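Local coordinates for protein Adp-ribosyltransferase (Staphylococcus aureus, PDB 1OJZ) that transfers a single ADP-ribose group from NAD to a target protein, probably a Rho-type small GTPase as in other C3-like exoenzymes, at residues A[82-87]-A[141-146]; A[164-169]-A[177-182]; A[128-133]-A[188-193]. All blocks are in the same frame, centred on the assembly; numbering follows the deposited sequence.

The three contacts surround one bound NAD. Contact 1 holds the nicotinamide end through strand 82-87. Contact 2 brings Glu180 to the nicotinamide ribose, and contact 3 meets the adenine through Glu133. Contacts 1 and 2 are neighbours, with centres about 10 Å apart. Leu141 N lies 2.9 Å from Gln179 O, a probable hydrogen bond, and the Leu141 side chain packs on Tyr166 and Val181. The centres of contacts 1 and 3 are about 17 Å apart, but a salt bridge joins Arg85 NH1 to Glu133 OE1 at 2.9 Å. Contacts 2 and 3 do not touch: their nearest atoms are about 9 Å apart, and the dinucleotide spans between them.

Contact 1: residues A[82-87]-A[141-146]; sequences YVYRLL and LVSGAA. With NAD (nicotinamide-adenine-dinucleotide), chain B.
Ser143 lies over one face of the Tyr84 ring. Its CB makes a CH-pi contact, 3.8 Å from the ring centroid and 16° off the normal. Ser143 OG is anti to the backbone N (chi1 -179°), which takes the hydroxyl to Glu153. The Tyr84 hydroxyl bonds to Asn5. Other packing is apolar or tight. Val83 CG1 meets Leu141 CD2 at 4.3 Å. Leu86 CD2 presses close to the carbonyl of Ala146, 3.0 Å from its O.

The polar link between the segments is a water. It donates to Tyr82 O at 2.7 Å and also to Leu141 O. The loop then folds into a type II beta turn from Val142 to Ala145. Gly144 takes the backbone angles that favour glycine there, and the turn leads on to Ala146.

The ligand bonds come from strand 82-87. The nicotinamide amide pairs with the backbone of Leu86: Leu86 N gives a bond to NAD O7N at 3.0 Å, and NAD N7N gives one to Leu86 O at 3.2 Å. The extended Arg85 chain carries its NH2 to phosphate oxygen O1A, at 3.2 Å.

This two-way backbone pairing reads the carboxamide and fixes its rotation, as in other ADP-ribosyltransferases. Arg85 probably offsets phosphate charge, so one strand grips the carboxamide at the nicotinamide end and the phosphate of the adenosine half.

Contact 2: residues A[164-169]-A[177-182]; sequences AAYIDS and GQQEVL. With NAD (nicotinamide-adenine-dinucleotide), chain B.
Val181 CG2 meets the edge of the Tyr166 ring, 3.9 Å from Tyr166 CD1. The Gln179 amide also sits at this ring's edge, by the hydroxyl, with the two planes 45° apart. Asp168 N lies over one face. The Asp168 carboxylate is another flat group. Gly177 N bonds to Asp168 OD1 on the syn side at 2.8 Å, 18° out of plane. Gln179 N reaches Asp168 OD2 at 2.8 Å from above that plane.

The loop between the two strands, from about Asp168 to Gln179, corresponds to the ARTT loop of C3-like ADP-ribosyltransferases; the Gln-x-Glu motif at its end is Gln178 to Glu180. In relatives this loop takes part in recognising the target protein. The Asp168 carboxylate ties the two ends of the loop together.

Next to the loop the chain forms an antiparallel strand pair. Ala165 and Leu182 are its hydrogen-bonded pair, bonded both ways. Ile167 N adds a bond to Glu180 O at 3.0 Å. Ile167 CG1 stands between the backbone N and the carbonyl carbon (chi1 65°), and CD1 crosses the Glu180 chain, 3.6 Å from Glu180 CD. Ile167 also packs on Ile33 and Thr37 of helix 27-38.

The Gln178 side chain borders the nicotinamide ring. The extended Glu180 chain has OE2 bonded to Ser138 OG. Its OE1 accepts a short hydrogen bond from NAD O2D, at 2.5 Å.

Contact 3: residues A[128-133]-A[188-193]; sequences SRIYRE and EYAVGS. With NAD (nicotinamide-adenine-dinucleotide), chain B.
Strands 130-133 and 188-193 run antiparallel, their axes 142° apart in direction and 4.5 Å apart at closest approach. Tyr131 and Tyr189 form the hydrogen-bonded pair, with Tyr131 N to Tyr189 O at 2.8 Å and Tyr189 N to Tyr131 O at 2.9 Å. The pairing extends past the strand start: Val191 N donates to Arg129 O, and Ser128 N donates to Val191 O.

The two tyrosines and Val191 share one side. Tyr131 CB lies over a face of the Tyr189 ring, 3.9 Å from its centroid and 27° off the normal. The Tyr189 ring is set there by CG standing between the backbone N and the carbonyl carbon (chi1 56°). Its other neighbours include Leu154 and Leu156 of strand 152-158. Val191 CG2 touches the Tyr131 ring obliquely, 3.6 Å from CD1, and Met126 of helix 116-126 packs on both side chains.

Ile130, Ala190, Arg132 and Glu188 lie on the other face. Ile130 CG1 and Ala190 CB are 4.2 Å apart. Arg132 and Glu188 are placed as a salt bridge, but the position of Arg132 NH1 is doubtful.

Glu133 turns to the ligand. Its OE1 takes a nearly straight bond from NAD N6A, 2.9 Å long. A water donates to the same OE1 and is 2.7 Å from Tyr189 OH, which also bonds to Tyr91. Arg48 and Arg85 form salt bridges with the Glu133 carboxylate and probably hold it.

This is the edge of the five-stranded mixed sheet of the ADP-ribosyltransferase fold, where strand 130-133 delivers an adenine-binding residue to the NAD cleft.

Contact 1: residues A[82-87]-A[141-146]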
# COMPACT_ATOMS: atom_id res chain seq x y z
N TYR A 82 -3.74 1.29 -10.78
CA TYR A 82 -4.22 1.50 -9.42
C TYR A 82 -3.99 0.25 -8.58
O TYR A 82 -4.22 -0.88 -9.04
CB TYR A 82 -5.72 1.81 -9.39
CG TYR A 82 -6.10 3.24 -9.69
CD1 TYR A 82 -6.67 3.60 -10.91
CD2 TYR A 82 -5.90 4.25 -8.74
CE1 TYR A 82 -7.02 4.92 -11.19
CE2 TYR A 82 -6.25 5.57 -9.00
CZ TYR A 82 -6.81 5.90 -10.23
OH TYR A 82 -7.16 7.20 -10.50
N VAL A 83 -3.51 0.44 -7.36
CA VAL A 83 -3.32 -0.66 -6.43
C VAL A 83 -4.03 -0.21 -5.17
O VAL A 83 -4.17 0.99 -4.92
CB VAL A 83 -1.84 -0.95 -6.12
CG1 VAL A 83 -1.14 -1.47 -7.38
CG2 VAL A 83 -1.15 0.31 -5.58
N TYR A 84 -4.49 -1.17 -4.37
CA TYR A 84 -5.23 -0.83 -3.17
C TYR A 84 -4.57 -1.24 -1.86
O TYR A 84 -4.20 -2.40 -1.67
CB TYR A 84 -6.63 -1.44 -3.26
CG TYR A 84 -7.41 -0.96 -4.47
CD1 TYR A 84 -7.17 -1.50 -5.73
CD2 TYR A 84 -8.33 0.08 -4.36
CE1 TYR A 84 -7.84 -1.01 -6.86
CE2 TYR A 84 -9.00 0.57 -5.46
CZ TYR A 84 -8.75 0.03 -6.71
OH TYR A 84 -9.40 0.55 -7.81
N ARG A 85 -4.45 -0.28 -0.96
CA ARG A 85 -3.87 -0.53 0.35
C ARG A 85 -5.03 -0.45 1.35
O ARG A 85 -5.53 0.64 1.66
CB ARG A 85 -2.79 0.52 0.66
CG ARG A 85 -1.98 0.20 1.92
CD ARG A 85 -0.82 1.17 2.18
NE ARG A 85 -0.11 0.81 3.41
CZ ARG A 85 0.58 1.67 4.17
NH1 ARG A 85 0.66 2.95 3.82
NH2 ARG A 85 1.15 1.26 5.29
N LEU A 86 -5.49 -1.60 1.82
CA LEU A 86 -6.58 -1.64 2.78
C LEU A 86 -6.03 -1.38 4.17
O LEU A 86 -5.06 -2.01 4.60
CB LEU A 86 -7.30 -2.99 2.71
CG LEU A 86 -8.36 -3.08 1.60
CD1 LEU A 86 -7.75 -2.68 0.25
CD2 LEU A 86 -8.91 -4.49 1.52
N LEU A 87 -6.64 -0.44 4.88
CA LEU A 87 -6.15 -0.06 6.20
C LEU A 87 -7.26 0.03 7.25
O LEU A 87 -8.44 0.12 6.92
CB LEU A 87 -5.44 1.29 6.10
CG LEU A 87 -4.29 1.38 5.09
CD1 LEU A 87 -4.04 2.84 4.71
CD2 LEU A 87 -3.05 0.74 5.68
N LEU A 141 -3.48 -5.61 -6.18
CA LEU A 141 -3.85 -5.23 -7.54
C LEU A 141 -5.36 -5.23 -7.70
O LEU A 141 -5.91 -4.51 -8.53
CB LEU A 141 -3.27 -6.22 -8.56
CG LEU A 141 -2.17 -5.79 -9.53
CD1 LEU A 141 -1.98 -6.89 -10.58
CD2 LEU A 141 -2.53 -4.47 -10.20
N VAL A 142 -6.02 -6.09 -6.93
CA VAL A 142 -7.47 -6.19 -6.97
C VAL A 142 -7.99 -5.92 -5.57
O VAL A 142 -7.66 -6.64 -4.62
CB VAL A 142 -7.91 -7.61 -7.40
CG1 VAL A 142 -9.44 -7.70 -7.39
CG2 VAL A 142 -7.36 -7.92 -8.78
N SER A 143 -8.78 -4.87 -5.44
CA SER A 143 -9.32 -4.51 -4.13
C SER A 143 -10.15 -5.66 -3.59
O SER A 143 -10.96 -6.25 -4.32
CB SER A 143 -10.19 -3.26 -4.24
OG SER A 143 -10.70 -2.90 -2.97
N GLY A 144 -9.95 -5.99 -2.32
CA GLY A 144 -10.72 -7.07 -1.72
C GLY A 144 -10.07 -8.44 -1.78
O GLY A 144 -10.54 -9.37 -1.15
N ALA A 145 -8.99 -8.57 -2.55
CA ALA A 145 -8.31 -9.85 -2.66
C ALA A 145 -7.74 -10.24 -1.30
O ALA A 145 -7.38 -11.40 -1.07
CB ALA A 145 -7.19 -9.77 -3.70
N ALA A 146 -7.66 -9.26 -0.40
CA ALA A 146 -7.12 -9.50 0.94
C ALA A 146 -7.63 -8.50 1.98
O ALA A 146 -7.80 -7.32 1.68
CB ALA A 146 -5.60 -9.46 0.89
PA NAD B . 0.96 -2.40 7.71
O1A NAD B . 0.32 -1.39 6.85
O2A NAD B . 2.43 -2.32 7.93
O5B NAD B . 0.21 -2.41 9.11
C5B NAD B . 0.09 -1.19 9.87
C4B NAD B . -1.30 -1.11 10.44
O4B NAD B . -1.29 0.21 11.09
C3B NAD B . -2.43 -1.09 9.37
O3B NAD B . -3.41 -2.11 9.74
C2B NAD B . -3.02 0.30 9.35
O2B NAD B . -4.36 0.46 9.62
C1B NAD B . -2.05 1.11 10.26
N9A NAD B . -1.08 1.89 9.47
C8A NAD B . -0.46 1.69 8.23
N7A NAD B . 0.36 2.66 7.88
C5A NAD B . 0.32 3.57 8.86
C6A NAD B . 1.00 4.85 9.05
N6A NAD B . 1.84 5.34 8.16
N1A NAD B . 0.68 5.50 10.23
C2A NAD B . -0.16 5.05 11.17
N3A NAD B . -0.84 3.83 11.05
C4A NAD B . -0.57 3.12 9.87
O3 NAD B . 0.65 -3.83 7.14
PN NAD B . -0.75 -4.48 6.61
O1N NAD B . -1.27 -3.62 5.55
O2N NAD B . -1.58 -4.71 7.83
O5D NAD B . -0.18 -5.81 5.92
C5D NAD B . 0.41 -6.87 6.71
C4D NAD B . 0.27 -8.15 5.95
O4D NAD B . -0.88 -8.05 5.01
C3D NAD B . 1.51 -8.51 5.05
O3D NAD B . 1.89 -9.89 5.26
C2D NAD B . 1.01 -8.31 3.60
O2D NAD B . 1.70 -9.15 2.71
C1D NAD B . -0.53 -8.62 3.73
N1N NAD B . -1.47 -8.05 2.66
C2N NAD B . -2.04 -6.74 2.95
C3N NAD B . -2.41 -5.87 1.99
C7N NAD B . -3.04 -4.54 2.34
O7N NAD B . -3.77 -4.00 1.47
N7N NAD B . -2.82 -3.99 3.54
C4N NAD B . -2.24 -6.19 0.51
C5N NAD B . -1.10 -7.15 0.34
C6N NAD B . -0.98 -8.20 1.30
O HOH W 1 -6.11 -2.53 -10.03

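Contact 2: residues A[164-169]-A[177-182]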
# COMPACT_ATOMS: atom_id res chain seq x y z
N ALA A 164 7.97 -1.23 -8.46
CA ALA A 164 6.93 -1.98 -7.76
C ALA A 164 7.14 -3.47 -8.01
O ALA A 164 7.52 -3.89 -9.10
CB ALA A 164 5.54 -1.55 -8.26
N ALA A 165 6.91 -4.27 -6.98
CA ALA A 165 7.08 -5.71 -7.11
C ALA A 165 5.77 -6.44 -6.97
O ALA A 165 5.07 -6.29 -5.97
CB ALA A 165 8.06 -6.22 -6.06
N TYR A 166 5.43 -7.22 -7.98
CA TYR A 166 4.22 -8.02 -7.93
C TYR A 166 4.74 -9.32 -7.33
O TYR A 166 5.64 -9.94 -7.89
CB TYR A 166 3.67 -8.29 -9.33
CG TYR A 166 2.47 -9.20 -9.30
CD1 TYR A 166 1.20 -8.71 -8.99
CD2 TYR A 166 2.60 -10.56 -9.59
CE1 TYR A 166 0.09 -9.55 -8.97
CE2 TYR A 166 1.49 -11.41 -9.56
CZ TYR A 166 0.24 -10.89 -9.26
OH TYR A 166 -0.85 -11.73 -9.25
N ILE A 167 4.19 -9.74 -6.20
CA ILE A 167 4.70 -10.94 -5.56
C ILE A 167 3.70 -12.07 -5.31
O ILE A 167 3.95 -12.95 -4.48
CB ILE A 167 5.37 -10.57 -4.23
CG1 ILE A 167 4.32 -10.01 -3.26
CG2 ILE A 167 6.44 -9.51 -4.47
CD1 ILE A 167 4.91 -9.57 -1.93
N ASP A 168 2.57 -12.08 -6.01
CA ASP A 168 1.60 -13.14 -5.77
C ASP A 168 1.96 -14.42 -6.51
O ASP A 168 1.34 -14.76 -7.53
CB ASP A 168 0.18 -12.69 -6.13
CG ASP A 168 -0.89 -13.59 -5.52
OD1 ASP A 168 -0.52 -14.56 -4.82
OD2 ASP A 168 -2.09 -13.32 -5.73
N SER A 169 2.97 -15.10 -6.00
CA SER A 169 3.44 -16.37 -6.55
C SER A 169 3.86 -17.20 -5.33
O SER A 169 4.50 -16.68 -4.42
CB SER A 169 4.62 -16.15 -7.51
OG SER A 169 4.94 -17.35 -8.21
N GLY A 177 -2.60 -15.43 -3.13
CA GLY A 177 -3.97 -15.02 -3.35
C GLY A 177 -4.33 -13.60 -2.96
O GLY A 177 -5.49 -13.21 -3.08
N GLN A 178 -3.37 -12.81 -2.49
CA GLN A 178 -3.66 -11.43 -2.11
C GLN A 178 -3.30 -10.46 -3.24
O GLN A 178 -3.38 -9.24 -3.06
CB GLN A 178 -2.91 -11.04 -0.83
CG GLN A 178 -3.18 -11.96 0.34
CD GLN A 178 -2.41 -11.58 1.59
OE1 GLN A 178 -1.22 -11.29 1.52
NE2 GLN A 178 -3.08 -11.58 2.74
N GLN A 179 -2.90 -10.99 -4.39
CA GLN A 179 -2.52 -10.17 -5.54
C GLN A 179 -1.66 -9.00 -5.07
O GLN A 179 -1.80 -7.87 -5.55
CB GLN A 179 -3.78 -9.63 -6.24
CG GLN A 179 -4.66 -10.71 -6.88
CD GLN A 179 -4.09 -11.23 -8.19
OE1 GLN A 179 -4.59 -12.21 -8.75
NE2 GLN A 179 -3.06 -10.58 -8.69
N GLU A 180 -0.76 -9.28 -4.14
CA GLU A 180 0.07 -8.24 -3.57
C GLU A 180 1.08 -7.56 -4.48
O GLU A 180 1.78 -8.19 -5.27
CB GLU A 180 0.79 -8.76 -2.31
CG GLU A 180 1.75 -7.74 -1.70
CD GLU A 180 2.14 -8.07 -0.28
OE1 GLU A 180 1.77 -9.17 0.19
OE2 GLU A 180 2.81 -7.24 0.37
N VAL A 181 1.13 -6.24 -4.36
CA VAL A 181 2.09 -5.44 -5.10
C VAL A 181 2.80 -4.68 -3.99
O VAL A 181 2.18 -3.91 -3.25
CB VAL A 181 1.40 -4.45 -6.06
CG1 VAL A 181 2.44 -3.48 -6.63
CG2 VAL A 181 0.76 -5.22 -7.22
N LEU A 182 4.09 -4.95 -3.85
CA LEU A 182 4.87 -4.32 -2.80
C LEU A 182 5.58 -3.08 -3.32
O LEU A 182 6.37 -3.15 -4.27
CB LEU A 182 5.88 -5.33 -2.24
CG LEU A 182 6.69 -4.94 -1.00
CD1 LEU A 182 5.76 -4.78 0.22
CD2 LEU A 182 7.73 -6.01 -0.74
PA NAD B . 0.96 -2.40 7.71
O1A NAD B . 0.32 -1.39 6.85
O2A NAD B . 2.43 -2.32 7.93
O5B NAD B . 0.21 -2.41 9.11
C5B NAD B . 0.09 -1.19 9.87
C4B NAD B . -1.30 -1.11 10.44
O4B NAD B . -1.29 0.21 11.09
C3B NAD B . -2.43 -1.09 9.37
O3B NAD B . -3.41 -2.11 9.74
C2B NAD B . -3.02 0.30 9.35
O2B NAD B . -4.36 0.46 9.62
C1B NAD B . -2.05 1.11 10.26
N9A NAD B . -1.08 1.89 9.47
C8A NAD B . -0.46 1.69 8.23
N7A NAD B . 0.36 2.66 7.88
C5A NAD B . 0.32 3.57 8.86
C6A NAD B . 1.00 4.85 9.05
N6A NAD B . 1.84 5.34 8.16
N1A NAD B . 0.68 5.50 10.23
C2A NAD B . -0.16 5.05 11.17
N3A NAD B . -0.84 3.83 11.05
C4A NAD B . -0.57 3.12 9.87
O3 NAD B . 0.65 -3.83 7.14
PN NAD B . -0.75 -4.48 6.61
O1N NAD B . -1.27 -3.62 5.55
O2N NAD B . -1.58 -4.71 7.83
O5D NAD B . -0.18 -5.81 5.92
C5D NAD B . 0.41 -6.87 6.71
C4D NAD B . 0.27 -8.15 5.95
O4D NAD B . -0.88 -8.05 5.01
C3D NAD B . 1.51 -8.51 5.05
O3D NAD B . 1.89 -9.89 5.26
C2D NAD B . 1.01 -8.31 3.60
O2D NAD B . 1.70 -9.15 2.71
C1D NAD B . -0.53 -8.62 3.73
N1N NAD B . -1.47 -8.05 2.66
C2N NAD B . -2.04 -6.74 2.95
C3N NAD B . -2.41 -5.87 1.99
C7N NAD B . -3.04 -4.54 2.34
O7N NAD B . -3.77 -4.00 1.47
N7N NAD B . -2.82 -3.99 3.54
C4N NAD B . -2.24 -6.19 0.51
C5N NAD B . -1.10 -7.15 0.34
C6N NAD B . -0.98 -8.20 1.30

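Contact 3: residues A[128-133]-A[188-193]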
# COMPACT_ATOMS: atom_id res chain seq x y z
N SER A 128 -4.96 17.45 -1.45
CA SER A 128 -3.79 18.14 -2.00
C SER A 128 -2.53 18.03 -1.14
O SER A 128 -1.56 18.75 -1.35
CB SER A 128 -4.13 19.61 -2.25
OG SER A 128 -5.24 19.74 -3.12
N ARG A 129 -2.55 17.11 -0.17
CA ARG A 129 -1.40 16.92 0.71
C ARG A 129 -0.59 15.69 0.35
O ARG A 129 -1.16 14.64 0.02
CB ARG A 129 -1.86 16.82 2.16
CG ARG A 129 -2.39 18.12 2.72
CD ARG A 129 -2.68 17.97 4.20
NE ARG A 129 -2.60 19.26 4.87
CZ ARG A 129 -3.48 20.23 4.73
NH1 ARG A 129 -4.53 20.07 3.93
NH2 ARG A 129 -3.31 21.38 5.38
N ILE A 130 0.73 15.81 0.44
CA ILE A 130 1.62 14.70 0.14
C ILE A 130 1.95 13.94 1.41
O ILE A 130 2.45 14.51 2.38
CB ILE A 130 2.94 15.18 -0.49
CG1 ILE A 130 2.66 15.93 -1.80
CG2 ILE A 130 3.86 13.99 -0.77
CD1 ILE A 130 3.85 16.70 -2.33
N TYR A 131 1.66 12.65 1.42
CA TYR A 131 1.95 11.82 2.57
C TYR A 131 3.05 10.85 2.19
O TYR A 131 3.25 10.58 1.01
CB TYR A 131 0.71 11.05 3.02
CG TYR A 131 -0.35 11.95 3.62
CD1 TYR A 131 -1.36 12.49 2.83
CD2 TYR A 131 -0.32 12.29 4.97
CE1 TYR A 131 -2.32 13.35 3.37
CE2 TYR A 131 -1.27 13.14 5.53
CZ TYR A 131 -2.27 13.66 4.72
OH TYR A 131 -3.19 14.53 5.26
N ARG A 132 3.76 10.35 3.19
CA ARG A 132 4.84 9.41 2.92
C ARG A 132 4.80 8.23 3.87
O ARG A 132 4.75 8.40 5.08
CB ARG A 132 6.20 10.11 3.06
CG ARG A 132 7.42 9.23 2.77
CD ARG A 132 8.69 9.95 3.22
NE ARG A 132 9.90 9.46 2.58
CZ ARG A 132 10.07 9.38 1.26
NH1 ARG A 132 9.10 9.74 0.45
NH2 ARG A 132 11.23 8.96 0.75
N GLU A 133 4.81 7.03 3.30
CA GLU A 133 4.81 5.81 4.10
C GLU A 133 6.27 5.44 4.35
O GLU A 133 6.99 5.11 3.41
CB GLU A 133 4.10 4.68 3.35
CG GLU A 133 4.16 3.35 4.08
CD GLU A 133 3.73 3.49 5.52
OE1 GLU A 133 2.58 3.94 5.75
OE2 GLU A 133 4.53 3.16 6.42
N GLU A 188 5.68 8.08 -1.63
CA GLU A 188 5.00 9.36 -1.46
C GLU A 188 3.75 9.42 -2.31
O GLU A 188 3.76 8.98 -3.46
CB GLU A 188 5.92 10.51 -1.87
CG GLU A 188 7.07 10.72 -0.93
CD GLU A 188 8.07 11.72 -1.46
OE1 GLU A 188 8.65 11.48 -2.54
OE2 GLU A 188 8.27 12.75 -0.79
N TYR A 189 2.68 9.97 -1.75
CA TYR A 189 1.44 10.07 -2.50
C TYR A 189 0.64 11.32 -2.15
O TYR A 189 0.47 11.66 -0.97
CB TYR A 189 0.60 8.81 -2.30
CG TYR A 189 0.29 8.47 -0.86
CD1 TYR A 189 -0.90 8.89 -0.26
CD2 TYR A 189 1.19 7.73 -0.09
CE1 TYR A 189 -1.18 8.59 1.07
CE2 TYR A 189 0.91 7.42 1.25
CZ TYR A 189 -0.28 7.85 1.82
OH TYR A 189 -0.56 7.56 3.14
N ALA A 190 0.16 11.99 -3.19
CA ALA A 190 -0.64 13.20 -3.06
C ALA A 190 -2.11 12.82 -3.11
O ALA A 190 -2.60 12.30 -4.12
CB ALA A 190 -0.31 14.18 -4.19
N VAL A 191 -2.81 13.10 -2.01
CA VAL A 191 -4.22 12.80 -1.88
C VAL A 191 -5.11 13.66 -2.75
O VAL A 191 -5.12 14.89 -2.65
CB VAL A 191 -4.66 12.94 -0.40
CG1 VAL A 191 -6.18 12.88 -0.30
CG2 VAL A 191 -4.02 11.83 0.43
N GLY A 192 -5.89 13.01 -3.61
CA GLY A 192 -6.79 13.73 -4.48
C GLY A 192 -8.11 13.99 -3.78
O GLY A 192 -8.67 15.08 -3.87
N SER A 193 -8.62 12.98 -3.08
CA SER A 193 -9.88 13.13 -2.37
C SER A 193 -10.10 12.03 -1.35
O SER A 193 -9.42 11.00 -1.37
CB SER A 193 -11.04 13.12 -3.36
OG SER A 193 -11.11 11.88 -4.04
PA NAD B . 0.96 -2.40 7.71
O1A NAD B . 0.32 -1.39 6.85
O2A NAD B . 2.43 -2.32 7.93
O5B NAD B . 0.21 -2.41 9.11
C5B NAD B . 0.09 -1.19 9.87
C4B NAD B . -1.30 -1.11 10.44
O4B NAD B . -1.29 0.21 11.09
C3B NAD B . -2.43 -1.09 9.37
O3B NAD B . -3.41 -2.11 9.74
C2B NAD B . -3.02 0.30 9.35
O2B NAD B . -4.36 0.46 9.62
C1B NAD B . -2.05 1.11 10.26
N9A NAD B . -1.08 1.89 9.47
C8A NAD B . -0.46 1.69 8.23
N7A NAD B . 0.36 2.66 7.88
C5A NAD B . 0.32 3.57 8.86
C6A NAD B . 1.00 4.85 9.05
N6A NAD B . 1.84 5.34 8.16
N1A NAD B . 0.68 5.50 10.23
C2A NAD B . -0.16 5.05 11.17
N3A NAD B . -0.84 3.83 11.05
C4A NAD B . -0.57 3.12 9.87
O3 NAD B . 0.65 -3.83 7.14
PN NAD B . -0.75 -4.48 6.61
O1N NAD B . -1.27 -3.62 5.55
O2N NAD B . -1.58 -4.71 7.83
O5D NAD B . -0.18 -5.81 5.92
C5D NAD B . 0.41 -6.87 6.71
C4D NAD B . 0.27 -8.15 5.95
O4D NAD B . -0.88 -8.05 5.01
C3D NAD B . 1.51 -8.51 5.05
O3D NAD B . 1.89 -9.89 5.26
C2D NAD B . 1.01 -8.31 3.60
O2D NAD B . 1.70 -9.15 2.71
C1D NAD B . -0.53 -8.62 3.73
N1N NAD B . -1.47 -8.05 2.66
C2N NAD B . -2.04 -6.74 2.95
C3N NAD B . -2.41 -5.87 1.99
C7N NAD B . -3.04 -4.54 2.34
O7N NAD B . -3.77 -4.00 1.47
N7N NAD B . -2.82 -3.99 3.54
C4N NAD B . -2.24 -6.19 0.51
C5N NAD B . -1.10 -7.15 0.34
C6N NAD B . -0.98 -8.20 1.30
O HOH W 2 1.34 6.62 4.81